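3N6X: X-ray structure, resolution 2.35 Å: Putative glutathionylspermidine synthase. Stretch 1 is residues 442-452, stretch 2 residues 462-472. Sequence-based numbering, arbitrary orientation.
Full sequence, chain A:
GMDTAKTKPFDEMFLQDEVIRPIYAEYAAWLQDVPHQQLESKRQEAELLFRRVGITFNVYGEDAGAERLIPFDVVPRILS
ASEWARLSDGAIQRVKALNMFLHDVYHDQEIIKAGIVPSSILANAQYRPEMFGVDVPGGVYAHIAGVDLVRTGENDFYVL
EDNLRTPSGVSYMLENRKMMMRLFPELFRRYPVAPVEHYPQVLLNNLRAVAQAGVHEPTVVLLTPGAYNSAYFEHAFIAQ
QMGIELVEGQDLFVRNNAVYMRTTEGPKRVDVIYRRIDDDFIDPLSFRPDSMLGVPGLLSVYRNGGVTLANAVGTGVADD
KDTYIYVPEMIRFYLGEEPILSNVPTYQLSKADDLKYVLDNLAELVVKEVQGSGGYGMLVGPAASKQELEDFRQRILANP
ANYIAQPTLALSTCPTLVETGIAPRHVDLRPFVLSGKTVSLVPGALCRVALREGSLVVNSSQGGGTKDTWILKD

Stretch 1, residues 442-452: VPGALCRVALR
Stretch 2, residues 462-472: QGGGTKDTWIL

The contact between residues 442-452 and 462-472 of this putative glutathionylspermidine synthase is an antiparallel β pairing that is directly hydrogen-bonded at one end and bridged by water at the other, a useful illustration of how two strands can part without losing register. Strand 446-450 runs against strand 464-467 with 140° between their N-to-C directions, and 677 Å² is buried in all.

The tight end is built from extended backbone, with phi/psi of -123/137 at V449 and -136/-177 at G465. These two residues form a reciprocal pair, V449 N to G465 O at 2.7 Å and G465 N to V449 O at 2.9 Å, both nearly straight at 168°, with CA atoms 5.0 Å apart. The neighbouring pairs, R448 with T466 (CA-CA 4.4 Å) and A450 with G464 (CA-CA 4.9 Å), are of the non-hydrogen-bonded kind. Here CA-H...O contacts fill in: R448 CA lies 3.3 Å from G465 O, and G464 CA 3.4 Å from V449 O. Beyond them L451, at phi/psi -64/-41, leaves the strand, yet its N still donates to G463 O at 3.0 Å. G463 has a positive phi (70/33), a conformation that favours glycine.

G465 leaves room on the face it shares with V449. An ideal CB there would lie only 3.1 Å from L451 CD1, whose side chain (chi1 m, chi2 t) reaches over the glycine backbone. V449 (chi1 p) places CG2 4.0 Å from K467 CE on this same face. L446 (t, p) starts away from the partner, but its CD1 returns to 3.9 Å from T466 CG2, a residue on the opposite face from V449.

Toward the N-terminal end of stretch 1, K467 N donates to C447 O at 3.0 Å, and the CA-CA separation grows from 5.3 Å at C447 and K467 to 5.8 Å at A445 and T469 and 5.9 Å at P443 and I471. Water now mediates between backbones. Water 3 lies 2.6 Å from K467 O and accepts a weak bond from C447 N at 3.3 Å; water 2 accepts from A445 N at 3.1 Å and lies 2.8 Å from T469 O; water 1 donates to P443 O at 2.8 Å and accepts from I471 N at 3.0 Å.

Side chains help span the wider gap. T469 (chi1 m) points toward stretch 1, and its OG1 donates to A445 O at 3.1 Å. I471 (m, p) also points across, packing CG2 3.8 Å from P443 CB and CD1 3.9 Å from G444 CA. Between them W470 faces away, the alternation expected of a β strand.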

# COMPACT_ATOMS: atom_id res chain seq x y z
N VAL A 442 2.83 3.36 12.04
CA VAL A 442 1.81 3.99 12.86
C VAL A 442 0.74 2.88 13.06
O VAL A 442 0.52 2.09 12.14
CB VAL A 442 1.24 5.27 12.15
CG1 VAL A 442 -0.14 5.65 12.68
CG2 VAL A 442 2.21 6.44 12.28
N PRO A 443 0.17 2.69 14.28
CA PRO A 443 -0.77 1.57 14.49
C PRO A 443 -2.12 1.75 13.79
O PRO A 443 -3.17 1.92 14.43
CB PRO A 443 -0.90 1.48 16.01
CG PRO A 443 -0.62 2.86 16.48
CD PRO A 443 0.37 3.46 15.53
N GLY A 444 -2.09 1.66 12.48
CA GLY A 444 -3.27 1.76 11.64
C GLY A 444 -3.02 1.20 10.27
O GLY A 444 -1.88 0.94 9.90
N ALA A 445 -4.09 1.06 9.49
CA ALA A 445 -4.00 0.51 8.14
C ALA A 445 -5.25 0.86 7.35
O ALA A 445 -6.32 1.09 7.92
CB ALA A 445 -3.85 -1.01 8.20
N LEU A 446 -5.13 0.86 6.02
CA LEU A 446 -6.28 1.00 5.17
C LEU A 446 -6.90 -0.38 5.01
O LEU A 446 -6.21 -1.32 4.66
CB LEU A 446 -5.88 1.57 3.78
CG LEU A 446 -6.98 1.53 2.69
CD1 LEU A 446 -8.20 2.36 3.09
CD2 LEU A 446 -6.44 1.99 1.36
N CYS A 447 -8.17 -0.53 5.35
CA CYS A 447 -8.86 -1.79 5.17
C CYS A 447 -9.88 -1.65 4.06
O CYS A 447 -10.69 -0.73 4.09
CB CYS A 447 -9.50 -2.27 6.46
SG CYS A 447 -10.46 -3.79 6.29
N ARG A 448 -9.81 -2.53 3.06
CA ARG A 448 -10.73 -2.53 1.93
C ARG A 448 -11.63 -3.74 2.01
O ARG A 448 -11.18 -4.81 2.44
CB ARG A 448 -9.97 -2.52 0.61
CG ARG A 448 -9.24 -1.21 0.35
CD ARG A 448 -8.48 -1.26 -0.95
NE ARG A 448 -7.28 -2.09 -0.85
CZ ARG A 448 -6.79 -2.82 -1.85
NH1 ARG A 448 -7.40 -2.85 -3.03
NH2 ARG A 448 -5.68 -3.53 -1.68
N VAL A 449 -12.91 -3.56 1.67
CA VAL A 449 -13.90 -4.65 1.78
C VAL A 449 -14.60 -4.94 0.45
O VAL A 449 -14.96 -4.00 -0.28
CB VAL A 449 -14.91 -4.40 2.96
CG1 VAL A 449 -15.66 -3.09 2.78
CG2 VAL A 449 -15.88 -5.57 3.13
N ALA A 450 -14.76 -6.23 0.11
CA ALA A 450 -15.49 -6.67 -1.08
C ALA A 450 -16.95 -6.87 -0.68
O ALA A 450 -17.30 -7.90 -0.08
CB ALA A 450 -14.90 -7.98 -1.61
N LEU A 451 -17.78 -5.84 -0.90
CA LEU A 451 -19.18 -5.78 -0.45
C LEU A 451 -20.11 -6.82 -1.08
O LEU A 451 -20.96 -7.37 -0.37
CB LEU A 451 -19.75 -4.35 -0.61
CG LEU A 451 -19.01 -3.24 0.19
CD1 LEU A 451 -19.31 -1.86 -0.36
CD2 LEU A 451 -19.36 -3.31 1.67
N ARG A 452 -19.97 -7.09 -2.40
CA ARG A 452 -20.82 -8.07 -3.11
C ARG A 452 -20.60 -9.49 -2.58
O ARG A 452 -19.47 -9.86 -2.28
CB ARG A 452 -20.57 -8.01 -4.62
CG ARG A 452 -21.62 -8.74 -5.46
CD ARG A 452 -21.11 -9.07 -6.85
NE ARG A 452 -20.17 -10.19 -6.84
CZ ARG A 452 -19.22 -10.38 -7.75
NH1 ARG A 452 -19.07 -9.51 -8.75
NH2 ARG A 452 -18.41 -11.42 -7.67
N GLN A 462 -15.35 -2.34 -8.66
CA GLN A 462 -16.48 -3.28 -8.72
C GLN A 462 -16.92 -3.77 -7.33
O GLN A 462 -16.52 -4.85 -6.88
CB GLN A 462 -16.15 -4.47 -9.66
N GLY A 463 -17.75 -2.96 -6.67
CA GLY A 463 -18.33 -3.27 -5.36
C GLY A 463 -17.37 -3.25 -4.18
O GLY A 463 -17.56 -3.99 -3.21
N GLY A 464 -16.37 -2.38 -4.25
CA GLY A 464 -15.37 -2.25 -3.20
C GLY A 464 -15.60 -1.06 -2.29
O GLY A 464 -15.95 0.02 -2.76
N GLY A 465 -15.38 -1.27 -0.99
CA GLY A 465 -15.52 -0.22 0.02
C GLY A 465 -14.39 -0.21 1.03
O GLY A 465 -13.44 -0.98 0.91
N THR A 466 -14.47 0.69 2.03
CA THR A 466 -13.45 0.76 3.10
C THR A 466 -14.04 0.62 4.49
O THR A 466 -15.25 0.78 4.70
CB THR A 466 -12.57 2.00 2.99
OG1 THR A 466 -13.36 3.16 3.21
CG2 THR A 466 -11.82 2.09 1.68
N LYS A 467 -13.16 0.31 5.45
CA LYS A 467 -13.48 0.15 6.87
C LYS A 467 -12.40 0.86 7.65
O LYS A 467 -11.30 1.06 7.13
CB LYS A 467 -13.46 -1.33 7.25
CG LYS A 467 -14.67 -2.12 6.80
CD LYS A 467 -14.50 -3.57 7.18
CE LYS A 467 -15.76 -4.37 6.98
NZ LYS A 467 -16.57 -4.44 8.22
N ASP A 468 -12.67 1.17 8.91
CA ASP A 468 -11.67 1.70 9.83
C ASP A 468 -10.94 0.48 10.40
O ASP A 468 -11.58 -0.55 10.61
CB ASP A 468 -12.35 2.50 10.96
CG ASP A 468 -11.41 3.20 11.93
OD1 ASP A 468 -10.18 3.22 11.67
OD2 ASP A 468 -11.91 3.74 12.95
N THR A 469 -9.63 0.58 10.62
CA THR A 469 -8.86 -0.51 11.23
C THR A 469 -8.43 -0.10 12.61
O THR A 469 -7.71 0.90 12.78
CB THR A 469 -7.64 -0.91 10.35
OG1 THR A 469 -8.08 -1.17 9.02
CG2 THR A 469 -6.90 -2.14 10.89
N TRP A 470 -8.87 -0.86 13.62
CA TRP A 470 -8.55 -0.58 15.01
C TRP A 470 -7.42 -1.47 15.49
O TRP A 470 -7.52 -2.69 15.42
CB TRP A 470 -9.78 -0.82 15.90
CG TRP A 470 -10.90 0.16 15.72
CD1 TRP A 470 -10.95 1.23 14.88
CD2 TRP A 470 -12.14 0.16 16.45
NE1 TRP A 470 -12.16 1.88 15.01
CE2 TRP A 470 -12.91 1.24 15.97
CE3 TRP A 470 -12.68 -0.66 17.46
CZ2 TRP A 470 -14.17 1.54 16.48
CZ3 TRP A 470 -13.94 -0.37 17.95
CH2 TRP A 470 -14.67 0.72 17.47
N ILE A 471 -6.35 -0.86 16.00
CA ILE A 471 -5.27 -1.61 16.63
C ILE A 471 -5.38 -1.34 18.12
O ILE A 471 -5.35 -0.17 18.54
CB ILE A 471 -3.85 -1.28 16.03
CG1 ILE A 471 -3.63 -2.04 14.69
CG2 ILE A 471 -2.74 -1.67 17.01
CD1 ILE A 471 -4.37 -1.54 13.47
N LEU A 472 -5.63 -2.39 18.90
CA LEU A 472 -5.80 -2.25 20.35
C LEU A 472 -4.48 -2.04 21.05
O LEU A 472 -3.47 -2.63 20.65
CB LEU A 472 -6.56 -3.45 20.94
CG LEU A 472 -7.96 -3.71 20.36
CD1 LEU A 472 -8.75 -4.65 21.24
CD2 LEU A 472 -8.75 -2.37 20.13
O HOH W 1 -5.73 2.06 15.49
O HOH W 2 -6.41 2.47 10.92
O HOH W 3 -9.05 2.36 6.74